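Local structure of 16S rRNA methyltransferase (Streptomyces sp. DSM 40477, 3MQ2) at residues Gly109-Leu112 with Arg113-Gly117; Val138-Leu142 with His143-Pro147; Arg146-Val149 with Pro150-Glu154. The protein methylates the N1 position of a specific adenine in 16S rRNA using S-adenosyl-L-methionine, conferring resistance to aminoglycosides including kanamycin, neomycin and apramycin. One frame throughout, in Å; residues are numbered along the deposited sequence.

Contact 1. Residues Gly109-Leu112 with Arg113-Gly117. With SAH (S-adenosyl-L-homocysteine), chain C.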
ATOM      1  N   GLY A 109      -2.789 -12.843  -0.456  1.00  8.37           N
ATOM      2  CA  GLY A 109      -1.703 -13.557  -1.108  1.00 13.15           C
ATOM      3  C   GLY A 109      -0.391 -13.351  -0.381  1.00 11.96           C
ATOM      4  O   GLY A 109      -0.365 -13.200   0.837  1.00  9.35           O
ATOM      5  N   SER A 110       0.705 -13.327  -1.130  1.00 12.98           N
ATOM      6  CA  SER A 110       2.024 -13.300  -0.510  1.00 13.49           C
ATOM      7  C   SER A 110       2.291 -11.977   0.198  1.00 10.92           C
ATOM      8  O   SER A 110       3.065 -11.935   1.148  1.00 12.76           O
ATOM      9  CB  SER A 110       3.118 -13.577  -1.551  1.00 12.62           C
ATOM     10  OG  SER A 110       3.197 -12.527  -2.503  1.00 13.64           O
ATOM     11  N   LEU A 111       1.643 -10.909  -0.253  1.00 10.72           N
ATOM     12  CA  LEU A 111       1.792  -9.611   0.406  1.00 10.49           C
ATOM     13  C   LEU A 111       1.191  -9.662   1.814  1.00 11.69           C
ATOM     14  O   LEU A 111       1.725  -9.073   2.752  1.00 10.70           O
ATOM     15  CB  LEU A 111       1.142  -8.498  -0.420  1.00 10.36           C
ATOM     16  CG  LEU A 111       1.240  -7.070   0.135  1.00 12.41           C
ATOM     17  CD1 LEU A 111       2.677  -6.709   0.440  1.00 15.03           C
ATOM     18  CD2 LEU A 111       0.628  -6.072  -0.849  1.00 16.56           C
ATOM     19  N   LEU A 112       0.080 -10.376   1.959  1.00  9.34           N
ATOM     20  CA  LEU A 112      -0.534 -10.506   3.279  1.00  8.70           C
ATOM     21  C   LEU A 112       0.367 -11.370   4.152  1.00 12.70           C
ATOM     22  O   LEU A 112       0.649 -11.036   5.297  1.00 11.51           O
ATOM     23  CB  LEU A 112      -1.943 -11.110   3.163  1.00 10.82           C
ATOM     24  CG  LEU A 112      -2.601 -11.566   4.477  1.00  8.64           C
ATOM     25  CD1 LEU A 112      -2.643 -10.424   5.484  1.00 11.09           C
ATOM     26  CD2 LEU A 112      -3.996 -12.107   4.201  1.00 12.43           C
ATOM     27  N   ARG A 113       0.833 -12.489   3.608  1.00 12.69           N
ATOM     28  CA  ARG A 113       1.728 -13.335   4.375  1.00 14.51           C
ATOM     29  C   ARG A 113       2.916 -12.500   4.849  1.00 16.09           C
ATOM     30  O   ARG A 113       3.357 -12.604   6.000  1.00 16.81           O
ATOM     31  CB  ARG A 113       2.184 -14.526   3.530  1.00 16.61           C
ATOM     32  CG  ARG A 113       2.968 -15.563   4.312  1.00 18.64           C
ATOM     33  CD  ARG A 113       3.245 -16.807   3.475  1.00 30.11           C
ATOM     34  NE  ARG A 113       4.287 -16.586   2.473  1.00 39.51           N
ATOM     35  CZ  ARG A 113       4.052 -16.418   1.175  1.00 44.95           C
ATOM     36  NH1 ARG A 113       2.808 -16.446   0.713  1.00 52.80           N
ATOM     37  NH2 ARG A 113       5.061 -16.225   0.337  1.00 41.96           N
ATOM     38  N   GLY A 114       3.405 -11.640   3.962  1.00 12.86           N
ATOM     39  CA  GLY A 114       4.543 -10.788   4.262  1.00 13.81           C
ATOM     40  C   GLY A 114       4.300  -9.822   5.410  1.00 14.71           C
ATOM     41  O   GLY A 114       5.156  -9.660   6.290  1.00 13.23           O
ATOM     42  N   VAL A 115       3.139  -9.169   5.415  1.00 11.40           N
ATOM     43  CA  VAL A 115       2.864  -8.184   6.459  1.00 11.18           C
ATOM     44  C   VAL A 115       2.457  -8.790   7.798  1.00 11.73           C
ATOM     45  O   VAL A 115       2.289  -8.061   8.774  1.00 17.98           O
ATOM     46  CB  VAL A 115       1.878  -7.077   6.021  1.00 13.44           C
ATOM     47  CG1 VAL A 115       2.459  -6.312   4.839  1.00 14.00           C
ATOM     48  CG2 VAL A 115       0.497  -7.647   5.706  1.00 13.11           C
ATOM     49  N   LEU A 116       2.328 -10.115   7.854  1.00 12.92           N
ATOM     50  CA  LEU A 116       2.170 -10.799   9.141  1.00 14.75           C
ATOM     51  C   LEU A 116       3.531 -11.056   9.784  1.00 14.53           C
ATOM     52  O   LEU A 116       3.625 -11.327  10.984  1.00 17.00           O
ATOM     53  CB  LEU A 116       1.383 -12.104   8.993  1.00 15.06           C
ATOM     54  CG  LEU A 116      -0.071 -11.881   8.560  1.00 17.33           C
ATOM     55  CD1 LEU A 116      -0.815 -13.197   8.382  1.00 20.39           C
ATOM     56  CD2 LEU A 116      -0.792 -10.977   9.542  1.00 16.62           C
ATOM     57  N   GLY A 117       4.578 -10.975   8.975  1.00 14.64           N
ATOM     58  CA  GLY A 117       5.939 -10.968   9.481  1.00 18.04           C
ATOM     59  C   GLY A 117       6.463 -12.239  10.120  1.00 20.06           C
ATOM     60  O   GLY A 117       7.363 -12.171  10.961  1.00 21.19           O
TER
HETATM   61  N   SAH C 216      -5.069  -2.024  -2.042  0.62  5.86           N
HETATM   62  CA  SAH C 216      -6.038  -2.212  -3.108  0.62 13.22           C
HETATM   63  CB  SAH C 216      -6.042  -3.657  -3.603  0.62  9.82           C
HETATM   64  CG  SAH C 216      -6.023  -4.702  -2.493  0.62 13.11           C
HETATM   65  SD  SAH C 216      -6.405  -6.353  -3.129  0.62 17.41           S
HETATM   66  C   SAH C 216      -7.414  -1.823  -2.606  0.62 21.89           C
HETATM   67  O   SAH C 216      -8.382  -1.793  -3.366  0.62 22.72           O
HETATM   68  OXT SAH C 216      -7.571  -1.537  -1.418  0.62 14.06           O
HETATM   69  C5' SAH C 216      -4.673  -6.790  -2.830  0.62 13.49           C
HETATM   70  C4' SAH C 216      -3.788  -6.448  -4.023  0.62  9.21           C
HETATM   71  O4' SAH C 216      -2.453  -6.791  -3.716  0.62 13.42           O
HETATM   72  C3' SAH C 216      -4.150  -7.231  -5.286  0.62 12.13           C
HETATM   73  O3' SAH C 216      -4.306  -6.332  -6.357  0.62 13.20           O
HETATM   74  C2' SAH C 216      -2.962  -8.116  -5.591  0.62 12.97           C
HETATM   75  O2' SAH C 216      -2.696  -8.159  -6.982  0.62 14.44           O
HETATM   76  C1' SAH C 216      -1.854  -7.406  -4.841  0.62 10.71           C
HETATM   77  N9  SAH C 216      -0.771  -8.284  -4.383  0.62 15.81           N
HETATM   78  C8  SAH C 216      -0.844  -9.451  -3.667  0.62 11.25           C
HETATM   79  N7  SAH C 216       0.426  -9.898  -3.462  0.62 16.73           N
HETATM   80  C5  SAH C 216       1.286  -9.017  -4.037  0.62 12.80           C
HETATM   81  C6  SAH C 216       2.669  -8.969  -4.135  0.62 12.30           C
HETATM   82  N6  SAH C 216       3.424  -9.921  -3.593  0.62 11.46           N
HETATM   83  N1  SAH C 216       3.253  -7.913  -4.795  0.62 13.59           N
HETATM   84  C2  SAH C 216       2.487  -6.915  -5.357  0.62 14.33           C
HETATM   85  N3  SAH C 216       1.114  -6.965  -5.270  0.62 11.22           N
HETATM   86  C4  SAH C 216       0.541  -8.000  -4.611  0.62 13.81           C
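The side chain of Arg-113 leaves its helix with CG opposite the backbone N and then bends at chi3 (74°), which folds the guanidinium back along the axis to lie beside Ser-110. There NH1 approaches Ser-110 CA to 3.5 Å, a contact with carbon, the hydroxyl being turned toward the ligand. A chi1 of 66° sets Ser-110 OG between its own N and carbonyl carbon, facing the adenine of S-adenosyl-L-homocysteine. The exocyclic N6 donates to Ser-110 OG at 2.8 Å, and Glu-91 OE2 forms a second hydrogen bond with the same oxygen. One residue on, Leu-111 lays its CB 3.4 Å from N7 of the purine.

Helix 109-116 follows strand 99-105 of the Rossmann-like sheet, and its first turn lines the adenine end of the cofactor pocket. Arg-113 N bonds to Gly-109 O (3.1 Å), and Gly-114 N and Val-115 N follow with bonds to Ser-110 O and Leu-111 O. The last of the series, from Leu-116 N to Leu-112 O, is weak, and Gly-117 leaves the helix with positive phi. On the buried side, Leu-112 CD1 meets Val-115 CG2 at 4.2 Å, the two side chains crossing at about a right angle.

Ser-110 OG thus accepts from N6 and probably donates to Glu-91 OE2, which is consistent with reading the adenine amino group.

Contact 2. Residues Val138-Leu142 with His143-Pro147; sequences VALNL and HAWRP
Leu-142, where strand 134-141 gives way to the turn that follows, meets both Arg-146 and Trp-145 with its side chain and its carbonyl. Its CB lies over one face of the Arg-146 guanidinium, off centre, with NH2 at 3.5 Å, and CD1 is nearly as close to the same nitrogen. Arg-146 gets there by an extended chain from CG to NE that runs back past the Leu-142 carbonyl, CG standing 3.5 Å from Leu-142 O. Salt bridges to Glu-157 and Asp-205 take up the polar end.

Trp-145 presents an edge to this corner. Its CE3 lies 3.5 Å from Leu-142 O and its CZ3 3.7 Å from Asn-141 O, both oxygens near the plane of the indole, while looser carbon contacts reach CD1 of Leu-140 and CD2 of Leu-142.

Asn-141, the third large contributor, swings CG opposite its backbone N (chi1 -178°), and OD1 accepts from His-143 N at 2.9 Å. This is an Asx turn; the donor stands above the amide plane and misses the lone pairs. The same OD1 sits at the edge of the imidazole, 3.3 Å from His-143 CD2, with amide and ring planes 69° apart. His-143 NE2 is hydrogen-bonded to Asp-208 OD1. The main-chain oxygen of Asn-141 takes Ala-144 N at 3.1 Å, starting the 3-10 turn that ends the strand of this Rossmann-like methyltransferase sheet. A type I beta turn from His-143 to Arg-146 follows, closed by Arg-146 N on His-143 O.

Both oxygens of Asn-141 are therefore engaged by consecutive N-H groups, which helps hold the turn, while the Leu-142 side chain offers carbon to the face of a guanidinium whose charge is probably balanced by the two acidic residues.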
ATOM      1  N   VAL A 138      -0.663  -0.190   7.444  1.00 10.76           N
ATOM      2  CA  VAL A 138      -1.059  -1.496   6.929  1.00  9.44           C
ATOM      3  C   VAL A 138      -2.493  -1.714   7.369  1.00 11.92           C
ATOM      4  O   VAL A 138      -2.781  -1.737   8.566  1.00 12.13           O
ATOM      5  CB  VAL A 138      -0.190  -2.641   7.483  1.00 12.43           C
ATOM      6  CG1 VAL A 138      -0.741  -3.984   7.014  1.00 13.40           C
ATOM      7  CG2 VAL A 138       1.270  -2.487   7.047  1.00 12.47           C
ATOM      8  N   ALA A 139      -3.403  -1.845   6.414  1.00  9.39           N
ATOM      9  CA  ALA A 139      -4.804  -2.009   6.784  1.00  9.02           C
ATOM     10  C   ALA A 139      -5.176  -3.443   6.478  1.00 12.10           C
ATOM     11  O   ALA A 139      -5.328  -3.825   5.312  1.00 11.87           O
ATOM     12  CB  ALA A 139      -5.676  -1.045   6.026  1.00 10.54           C
ATOM     13  N   LEU A 140      -5.279  -4.253   7.525  1.00 10.02           N
ATOM     14  CA  LEU A 140      -5.548  -5.673   7.340  1.00  8.42           C
ATOM     15  C   LEU A 140      -7.032  -5.906   7.111  1.00 10.29           C
ATOM     16  O   LEU A 140      -7.863  -5.412   7.862  1.00 12.52           O
ATOM     17  CB  LEU A 140      -5.112  -6.468   8.565  1.00 10.26           C
ATOM     18  CG  LEU A 140      -3.625  -6.507   8.882  1.00 11.98           C
ATOM     19  CD1 LEU A 140      -3.398  -7.343  10.130  1.00 16.36           C
ATOM     20  CD2 LEU A 140      -2.823  -7.063   7.697  1.00  9.00           C
ATOM     21  N   ASN A 141      -7.351  -6.655   6.060  1.00  7.41           N
ATOM     22  CA  ASN A 141      -8.715  -7.121   5.843  1.00  9.12           C
ATOM     23  C   ASN A 141      -8.920  -8.344   6.718  1.00 10.88           C
ATOM     24  O   ASN A 141      -8.357  -9.411   6.452  1.00  9.96           O
ATOM     25  CB  ASN A 141      -8.901  -7.493   4.371  1.00 11.53           C
ATOM     26  CG  ASN A 141     -10.317  -7.948   4.051  1.00 14.10           C
ATOM     27  OD1 ASN A 141     -11.125  -8.209   4.944  1.00 11.02           O
ATOM     28  ND2 ASN A 141     -10.617  -8.065   2.755  1.00 19.17           N
ATOM     29  N   LEU A 142      -9.713  -8.188   7.774  1.00  9.87           N
ATOM     30  CA  LEU A 142      -9.883  -9.245   8.756  1.00  8.18           C
ATOM     31  C   LEU A 142     -10.646 -10.454   8.183  1.00 12.49           C
ATOM     32  O   LEU A 142     -10.643 -11.534   8.768  1.00 10.84           O
ATOM     33  CB  LEU A 142     -10.545  -8.681  10.019  1.00  9.96           C
ATOM     34  CG  LEU A 142      -9.723  -7.617  10.753  1.00 15.80           C
ATOM     35  CD1 LEU A 142     -10.582  -6.863  11.766  1.00 15.02           C
ATOM     36  CD2 LEU A 142      -8.498  -8.231  11.430  1.00 16.69           C
ATOM     37  N   HIS A 143     -11.245 -10.290   7.005  1.00  9.13           N
ATOM     38  CA  HIS A 143     -11.942 -11.411   6.388  1.00  9.10           C
ATOM     39  C   HIS A 143     -10.986 -12.500   5.921  1.00 11.55           C
ATOM     40  O   HIS A 143     -11.416 -13.601   5.576  1.00  9.24           O
ATOM     41  CB  HIS A 143     -12.885 -10.938   5.274  1.00  9.42           C
ATOM     42  CG  HIS A 143     -14.041 -10.155   5.796  1.00 12.25           C
ATOM     43  ND1 HIS A 143     -15.288 -10.711   5.998  1.00 15.42           N
ATOM     44  CD2 HIS A 143     -14.129  -8.871   6.221  1.00 12.84           C
ATOM     45  CE1 HIS A 143     -16.098  -9.797   6.503  1.00 16.71           C
ATOM     46  NE2 HIS A 143     -15.414  -8.675   6.657  1.00 15.38           N
ATOM     47  N   ALA A 144      -9.691 -12.202   5.952  1.00 11.67           N
ATOM     48  CA  ALA A 144      -8.686 -13.219   5.684  1.00 10.54           C
ATOM     49  C   ALA A 144      -8.727 -14.282   6.776  1.00 12.21           C
ATOM     50  O   ALA A 144      -8.068 -15.313   6.670  1.00 11.35           O
ATOM     51  CB  ALA A 144      -7.285 -12.583   5.596  1.00 10.44           C
ATOM     52  N   TRP A 145      -9.495 -14.023   7.834  1.00 11.50           N
ATOM     53  CA  TRP A 145      -9.638 -14.984   8.927  1.00 12.32           C
ATOM     54  C   TRP A 145     -11.090 -15.407   9.116  1.00 11.57           C
ATOM     55  O   TRP A 145     -11.440 -15.981  10.141  1.00 15.11           O
ATOM     56  CB  TRP A 145      -9.115 -14.397  10.245  1.00 12.58           C
ATOM     57  CG  TRP A 145      -7.635 -14.253  10.300  1.00 12.85           C
ATOM     58  CD1 TRP A 145      -6.742 -15.170  10.790  1.00 15.16           C
ATOM     59  CD2 TRP A 145      -6.852 -13.134   9.850  1.00 15.46           C
ATOM     60  NE1 TRP A 145      -5.460 -14.687  10.676  1.00 12.73           N
ATOM     61  CE2 TRP A 145      -5.498 -13.445  10.103  1.00 13.16           C
ATOM     62  CE3 TRP A 145      -7.164 -11.907   9.257  1.00 11.70           C
ATOM     63  CZ2 TRP A 145      -4.454 -12.571   9.776  1.00 12.97           C
ATOM     64  CZ3 TRP A 145      -6.125 -11.042   8.927  1.00 11.02           C
ATOM     65  CH2 TRP A 145      -4.788 -11.376   9.200  1.00 11.55           C
ATOM     66  N   ARG A 146     -11.925 -15.132   8.124  1.00 11.95           N
ATOM     67  CA  ARG A 146     -13.362 -15.346   8.254  1.00 12.59           C
ATOM     68  C   ARG A 146     -13.930 -16.054   7.026  1.00 12.63           C
ATOM     69  O   ARG A 146     -14.760 -15.500   6.315  1.00 15.45           O
ATOM     70  CB  ARG A 146     -14.053 -13.997   8.461  1.00 12.56           C
ATOM     71  CG  ARG A 146     -13.535 -13.227   9.687  1.00 10.42           C
ATOM     72  CD  ARG A 146     -14.203 -11.863   9.828  1.00 13.69           C
ATOM     73  NE  ARG A 146     -13.615 -11.075  10.911  1.00 13.60           N
ATOM     74  CZ  ARG A 146     -13.918  -9.802  11.145  1.00 16.88           C
ATOM     75  NH1 ARG A 146     -14.800  -9.177  10.375  1.00 14.70           N
ATOM     76  NH2 ARG A 146     -13.325  -9.144  12.131  1.00 16.84           N
ATOM     77  N   PRO A 147     -13.489 -17.296   6.776  1.00 12.86           N
ATOM     78  CA  PRO A 147     -12.548 -18.077   7.584  1.00 14.00           C
ATOM     79  C   PRO A 147     -11.106 -17.923   7.094  1.00 14.41           C
ATOM     80  O   PRO A 147     -10.847 -17.279   6.077  1.00 13.86           O
ATOM     81  CB  PRO A 147     -13.022 -19.505   7.336  1.00 17.01           C
ATOM     82  CG  PRO A 147     -13.403 -19.471   5.885  1.00 17.53           C
ATOM     83  CD  PRO A 147     -14.032 -18.098   5.662  1.00 17.18           C
TER

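Contact 3. Residues Arg146-Val149 with Pro150-Glu154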
ATOM      1  N   ARG A 146     -11.925 -15.132   8.124  1.00 11.95           N
ATOM      2  CA  ARG A 146     -13.362 -15.346   8.254  1.00 12.59           C
ATOM      3  C   ARG A 146     -13.930 -16.054   7.026  1.00 12.63           C
ATOM      4  O   ARG A 146     -14.760 -15.500   6.315  1.00 15.45           O
ATOM      5  CB  ARG A 146     -14.053 -13.997   8.461  1.00 12.56           C
ATOM      6  CG  ARG A 146     -13.535 -13.227   9.687  1.00 10.42           C
ATOM      7  CD  ARG A 146     -14.203 -11.863   9.828  1.00 13.69           C
ATOM      8  NE  ARG A 146     -13.615 -11.075  10.911  1.00 13.60           N
ATOM      9  CZ  ARG A 146     -13.918  -9.802  11.145  1.00 16.88           C
ATOM     10  NH1 ARG A 146     -14.800  -9.177  10.375  1.00 14.70           N
ATOM     11  NH2 ARG A 146     -13.325  -9.144  12.131  1.00 16.84           N
ATOM     12  N   PRO A 147     -13.489 -17.296   6.776  1.00 12.86           N
ATOM     13  CA  PRO A 147     -12.548 -18.077   7.584  1.00 14.00           C
ATOM     14  C   PRO A 147     -11.106 -17.923   7.094  1.00 14.41           C
ATOM     15  O   PRO A 147     -10.847 -17.279   6.077  1.00 13.86           O
ATOM     16  CB  PRO A 147     -13.022 -19.505   7.336  1.00 17.01           C
ATOM     17  CG  PRO A 147     -13.403 -19.471   5.885  1.00 17.53           C
ATOM     18  CD  PRO A 147     -14.032 -18.098   5.662  1.00 17.18           C
ATOM     19  N   SER A 148     -10.167 -18.518   7.824  1.00 15.30           N
ATOM     20  CA  SER A 148      -8.752 -18.383   7.483  1.00 12.90           C
ATOM     21  C   SER A 148      -8.446 -18.804   6.044  1.00 12.05           C
ATOM     22  O   SER A 148      -8.794 -19.910   5.618  1.00 15.21           O
ATOM     23  CB  SER A 148      -7.889 -19.181   8.462  1.00 19.20           C
ATOM     24  OG  SER A 148      -7.948 -18.637   9.767  1.00 20.76           O
ATOM     25  N   VAL A 149      -7.789 -17.914   5.305  1.00 11.15           N
ATOM     26  CA  VAL A 149      -7.331 -18.212   3.948  1.00 10.99           C
ATOM     27  C   VAL A 149      -5.969 -18.909   4.041  1.00 15.97           C
ATOM     28  O   VAL A 149      -5.296 -18.829   5.070  1.00 15.00           O
ATOM     29  CB  VAL A 149      -7.217 -16.924   3.108  1.00 12.53           C
ATOM     30  CG1 VAL A 149      -8.590 -16.273   2.956  1.00 13.63           C
ATOM     31  CG2 VAL A 149      -6.248 -15.948   3.767  1.00  8.94           C
ATOM     32  N   PRO A 150      -5.561 -19.603   2.970  1.00 14.97           N
ATOM     33  CA  PRO A 150      -4.316 -20.372   3.051  1.00 13.43           C
ATOM     34  C   PRO A 150      -3.118 -19.532   3.499  1.00 16.58           C
ATOM     35  O   PRO A 150      -2.291 -20.019   4.278  1.00 18.37           O
ATOM     36  CB  PRO A 150      -4.114 -20.856   1.611  1.00 20.42           C
ATOM     37  CG  PRO A 150      -5.504 -20.961   1.064  1.00 17.16           C
ATOM     38  CD  PRO A 150      -6.247 -19.792   1.679  1.00 14.71           C
ATOM     39  N   GLU A 151      -3.024 -18.293   3.031  1.00 15.67           N
ATOM     40  CA  GLU A 151      -1.809 -17.509   3.253  1.00 17.98           C
ATOM     41  C   GLU A 151      -1.623 -16.989   4.682  1.00 21.50           C
ATOM     42  O   GLU A 151      -0.531 -16.534   5.024  1.00 22.10           O
ATOM     43  CB  GLU A 151      -1.648 -16.370   2.230  1.00 18.17           C
ATOM     44  CG  GLU A 151      -2.758 -15.323   2.221  1.00 17.27           C
ATOM     45  CD  GLU A 151      -3.906 -15.668   1.270  1.00 14.56           C
ATOM     46  OE1 GLU A 151      -4.197 -16.873   1.082  1.00 14.64           O
ATOM     47  OE2 GLU A 151      -4.524 -14.727   0.716  1.00 16.10           O
ATOM     48  N   VAL A 152      -2.664 -17.052   5.513  1.00 16.34           N
ATOM     49  CA  VAL A 152      -2.499 -16.677   6.923  1.00 12.75           C
ATOM     50  C   VAL A 152      -2.150 -17.873   7.798  1.00 15.10           C
ATOM     51  O   VAL A 152      -1.890 -17.721   8.992  1.00 18.47           O
ATOM     52  CB  VAL A 152      -3.721 -15.940   7.526  1.00 15.52           C
ATOM     53  CG1 VAL A 152      -4.033 -14.687   6.723  1.00 17.78           C
ATOM     54  CG2 VAL A 152      -4.946 -16.876   7.641  1.00 15.25           C
ATOM     55  N   GLY A 153      -2.150 -19.061   7.205  1.00 18.57           N
ATOM     56  CA  GLY A 153      -1.760 -20.261   7.925  1.00 20.92           C
ATOM     57  C   GLY A 153      -2.517 -20.424   9.225  1.00 19.21           C
ATOM     58  O   GLY A 153      -3.745 -20.339   9.247  1.00 17.87           O
ATOM     59  N   GLU A 154      -1.788 -20.665  10.314  1.00 21.53           N
ATOM     60  CA  GLU A 154      -2.415 -20.840  11.623  1.00 25.74           C
ATOM     61  C   GLU A 154      -2.437 -19.556  12.452  1.00 24.62           C
ATOM     62  O   GLU A 154      -2.730 -19.592  13.649  1.00 27.99           O
ATOM     63  CB  GLU A 154      -1.719 -21.950  12.419  1.00 37.49           C
ATOM     64  CG  GLU A 154      -1.890 -23.344  11.840  1.00 49.82           C
ATOM     65  CD  GLU A 154      -1.322 -24.420  12.750  1.00 60.50           C
ATOM     66  OE1 GLU A 154      -1.434 -25.616  12.406  1.00 64.97           O
ATOM     67  OE2 GLU A 154      -0.764 -24.066  13.809  1.00 64.12           O
TER
HETATM   68  O   HOH W   1      -5.672 -19.073  10.980  1.00 21.28           O
HETATM   69  O   HOH W   2      -5.054 -20.901   6.912  1.00 22.32           O
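Direct hydrogen bonding between Val-149 and Val-152 comes down to one backbone link: Val-152 N donates to Val-149 O over 3.2 Å. Water carries the remaining polar traffic. One molecule donates to Val-149 O and also to Gly-153 O, at 2.7 Å from the latter. A second accepts from Ser-148 OG at 2.6 Å and donates to the same Gly-153 O, so that this carbonyl receives two waters and ties both sides of the bend together.

The bend is a 3-10 turn at residues 150-152, opened by Pro-150 and left through Gly-153, whose phi is positive. It lies in the long loop that carries the chain of this Rossmann-like fold from strand 134-141 to helix 160-173, packed on helix 109-116.

Apolar contacts join the same residues. Val-149 CB lies 3.3 Å from Pro-150 CD, a short carbon pair set by the peptide link to proline. Val-149 CG2 meets Val-152 CG1 at 3.9 Å, and the other methyl of Val-152, CG2, packs against Ser-148 CB.

A carbon-to-carboxylate contact stands apart. With chi1 at 61° and a bend at chi2 (-90°), Glu-151 curls back against Val-149, whose CG2 rests over the flat of the carboxylate, 3.4 Å from Glu-151 CD. Glu-151 OE2 points on to the backbone N of Gly-109, its hydrogen-bonding partner.

In the fold
The three contacts follow one another along the chain, and helix 109-116 of contact 1 is where the other two converge. Contacts 1 and 2 have centres about 11 Å apart and meet through Leu-112 CD2 and Ala-144 CB (3.6 Å), with Leu-116 set against Trp-145. Contact 3, also about 11 Å from contact 1 between centres, adds Val-152 CG1 at 3.6 Å from Leu-112 CD2. Contacts 2 and 3, with centres about 9 Å apart, share Arg-146 and Pro-147, and Ala-144 O probably accepts from Val-149 N. Only contact 1 touches the cofactor product. The side chain of Asn-141 is about 7 Å from the bound S-adenosyl-L-homocysteine (SAH), and the side chain of Glu-151 about 8 Å from it.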